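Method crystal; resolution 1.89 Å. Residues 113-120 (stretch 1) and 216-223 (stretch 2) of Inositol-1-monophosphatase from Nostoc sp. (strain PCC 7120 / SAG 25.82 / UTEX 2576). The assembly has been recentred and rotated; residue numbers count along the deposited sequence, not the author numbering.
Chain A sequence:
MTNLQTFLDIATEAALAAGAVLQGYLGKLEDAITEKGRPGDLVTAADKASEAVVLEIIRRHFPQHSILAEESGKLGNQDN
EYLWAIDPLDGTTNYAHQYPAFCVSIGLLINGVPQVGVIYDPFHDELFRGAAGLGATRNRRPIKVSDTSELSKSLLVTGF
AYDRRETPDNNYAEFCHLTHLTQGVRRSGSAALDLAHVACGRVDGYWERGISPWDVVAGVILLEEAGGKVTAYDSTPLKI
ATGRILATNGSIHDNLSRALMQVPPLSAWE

Stretch 1 113-120: VPQVGVIY
Stretch 2, residues 216-223: VVAGVILL

Residues 113-120 form an extended strand, with phi/psi mostly near -130/130; Pro114 lies at -63/125 and Gln115 departs to -132/-22. Residues 217-223 are helical (phi/psi near -65/-45), Val216 preceding them at -124/-21; the helix is kinked, the N of Ala218 and Gly219 lacking a bond to the turn before, while Leu222 N bonds Ala218 O at 3.2 Å and Leu223 N bonds Gly219 O at 2.9 Å. It crosses the strand steeply, the N-to-C directions 107° apart and the axes approaching to 6.2 Å. No hydrogen bond joins the two; the contact is van der Waals packing, side chain on side chain and side chain on backbone, burying 464 Å² summed over both sides.

The register is set where Gly117 CA lies 3.7 Å from Ala218 CA. At this distance Gly117 has no room for a side chain: an ideal CB would sit 2.2 Å from Ala218 O and 2.9 Å from Ile221 CG2, both clashes. The methyl of Ala218 points toward the strand and rests on the glycine, Ala218 CB 3.7 Å from Gly117 CA.

The alternation is interrupted at Gln115: Pro114 points toward the helix, Gln115 and Val116 (t) both away, and alternation then brings the Gly117 position and Ile119 toward it and Val118 (t) away. Pro114, its ring puckered C-gamma exo, packs CB 4.0 Å from Val217 CG1 and CG 4.0 Å from Val220 CG1; both valines are t (chi1 near 164°). Ile221 adopts t, p (chi1 -178°, chi2 61°). This conformation places Ile221 CG2 3.5 Å from Gly117 N, against the glycine backbone, while Ile221 CG1 lies 3.6 Å from Gln115 O and Ile221 CD1 3.7 Å from Pro114 O. Gln115's m, m conformation (chi3 -88°) folds the amide back so that NE2 donates to Pro114 O at 2.9 Å.

Further along, Ile119 is m, t (-62°, 166°), with CG1 3.9 Å from Ala218 CB. Ile119 CD1 reaches 3.6 Å from Gly219 CA and 4.4 Å from CD2 of Leu222, itself t, p.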

# COMPACT_ATOMS: atom_id res chain seq x y z
N VAL A 113 6.01 -35.35 2.92
CA VAL A 113 4.70 -34.81 3.23
C VAL A 113 4.81 -33.31 3.39
O VAL A 113 5.68 -32.83 4.12
CB VAL A 113 4.11 -35.44 4.52
CG1 VAL A 113 2.72 -34.88 4.79
CG2 VAL A 113 4.07 -36.96 4.40
N PRO A 114 3.96 -32.52 2.73
CA PRO A 114 4.01 -31.06 2.90
C PRO A 114 3.69 -30.65 4.34
O PRO A 114 2.65 -31.02 4.88
CB PRO A 114 2.94 -30.55 1.93
CG PRO A 114 2.77 -31.67 0.91
CD PRO A 114 2.99 -32.93 1.70
N GLN A 115 4.60 -29.89 4.95
CA GLN A 115 4.44 -29.49 6.34
C GLN A 115 4.66 -28.01 6.60
O GLN A 115 4.20 -27.52 7.65
CB GLN A 115 5.39 -30.29 7.24
CG GLN A 115 5.04 -31.76 7.36
CD GLN A 115 3.83 -32.02 8.24
OE1 GLN A 115 3.94 -32.16 9.46
NE2 GLN A 115 2.65 -32.08 7.63
N VAL A 116 5.38 -27.29 5.74
CA VAL A 116 5.58 -25.85 5.88
C VAL A 116 5.39 -25.22 4.51
O VAL A 116 5.91 -25.71 3.51
CB VAL A 116 6.98 -25.51 6.43
CG1 VAL A 116 7.14 -24.00 6.54
CG2 VAL A 116 7.22 -26.18 7.77
N GLY A 117 4.67 -24.10 4.48
CA GLY A 117 4.44 -23.43 3.21
C GLY A 117 4.38 -21.93 3.31
O GLY A 117 3.71 -21.38 4.20
N VAL A 118 5.09 -21.25 2.42
CA VAL A 118 5.00 -19.80 2.27
C VAL A 118 4.81 -19.48 0.80
O VAL A 118 5.55 -19.97 -0.05
CB VAL A 118 6.24 -19.07 2.83
CG1 VAL A 118 6.08 -17.58 2.62
CG2 VAL A 118 6.42 -19.37 4.32
N ILE A 119 3.81 -18.65 0.51
CA ILE A 119 3.52 -18.18 -0.84
C ILE A 119 3.41 -16.67 -0.78
O ILE A 119 2.59 -16.14 -0.02
CB ILE A 119 2.24 -18.81 -1.41
CG1 ILE A 119 2.41 -20.32 -1.50
CG2 ILE A 119 1.89 -18.22 -2.77
CD1 ILE A 119 1.10 -21.08 -1.72
N TYR A 120 4.23 -15.97 -1.55
CA TYR A 120 4.30 -14.52 -1.49
C TYR A 120 4.07 -13.93 -2.88
O TYR A 120 4.86 -14.18 -3.79
CB TYR A 120 5.63 -14.04 -0.92
CG TYR A 120 5.74 -12.54 -0.83
CD1 TYR A 120 4.75 -11.80 -0.19
CD2 TYR A 120 6.81 -11.85 -1.39
CE1 TYR A 120 4.83 -10.41 -0.10
CE2 TYR A 120 6.90 -10.47 -1.31
CZ TYR A 120 5.91 -9.76 -0.66
OH TYR A 120 5.98 -8.39 -0.58
N VAL A 216 3.01 -26.82 -5.82
CA VAL A 216 1.88 -27.16 -4.97
C VAL A 216 2.24 -27.43 -3.52
O VAL A 216 1.35 -27.35 -2.66
CB VAL A 216 1.09 -28.36 -5.55
CG1 VAL A 216 0.60 -28.06 -6.96
CG2 VAL A 216 1.95 -29.62 -5.53
N VAL A 217 3.50 -27.75 -3.19
CA VAL A 217 3.81 -28.23 -1.84
C VAL A 217 3.44 -27.17 -0.80
O VAL A 217 2.76 -27.46 0.19
CB VAL A 217 5.29 -28.64 -1.73
CG1 VAL A 217 5.71 -28.76 -0.27
CG2 VAL A 217 5.52 -29.95 -2.46
N ALA A 218 3.86 -25.92 -1.01
CA ALA A 218 3.54 -24.87 -0.05
C ALA A 218 2.04 -24.66 0.07
O ALA A 218 1.50 -24.54 1.18
CB ALA A 218 4.22 -23.56 -0.44
N GLY A 219 1.33 -24.65 -1.07
CA GLY A 219 -0.10 -24.41 -1.05
C GLY A 219 -0.89 -25.54 -0.42
O GLY A 219 -1.95 -25.30 0.17
N VAL A 220 -0.39 -26.77 -0.52
CA VAL A 220 -1.12 -27.91 0.03
C VAL A 220 -1.24 -27.79 1.55
O VAL A 220 -2.33 -27.94 2.11
CB VAL A 220 -0.47 -29.23 -0.40
CG1 VAL A 220 -0.95 -30.38 0.47
CG2 VAL A 220 -0.79 -29.52 -1.88
N ILE A 221 -0.12 -27.52 2.23
CA ILE A 221 -0.18 -27.44 3.69
C ILE A 221 -0.93 -26.18 4.12
O ILE A 221 -1.69 -26.20 5.10
CB ILE A 221 1.22 -27.53 4.31
CG1 ILE A 221 1.13 -27.49 5.84
CG2 ILE A 221 2.14 -26.42 3.83
CD1 ILE A 221 0.32 -28.63 6.45
N LEU A 222 -0.74 -25.08 3.39
CA LEU A 222 -1.51 -23.86 3.64
C LEU A 222 -3.00 -24.14 3.61
O LEU A 222 -3.74 -23.76 4.52
CB LEU A 222 -1.16 -22.80 2.60
CG LEU A 222 -1.87 -21.45 2.77
CD1 LEU A 222 -1.24 -20.68 3.94
CD2 LEU A 222 -1.83 -20.63 1.49
N LEU A 223 -3.45 -24.83 2.56
CA LEU A 223 -4.88 -25.10 2.41
C LEU A 223 -5.37 -26.04 3.50
O LEU A 223 -6.43 -25.82 4.09
CB LEU A 223 -5.16 -25.69 1.02
CG LEU A 223 -6.58 -26.16 0.76
CD1 LEU A 223 -7.54 -25.03 1.01
CD2 LEU A 223 -6.72 -26.65 -0.68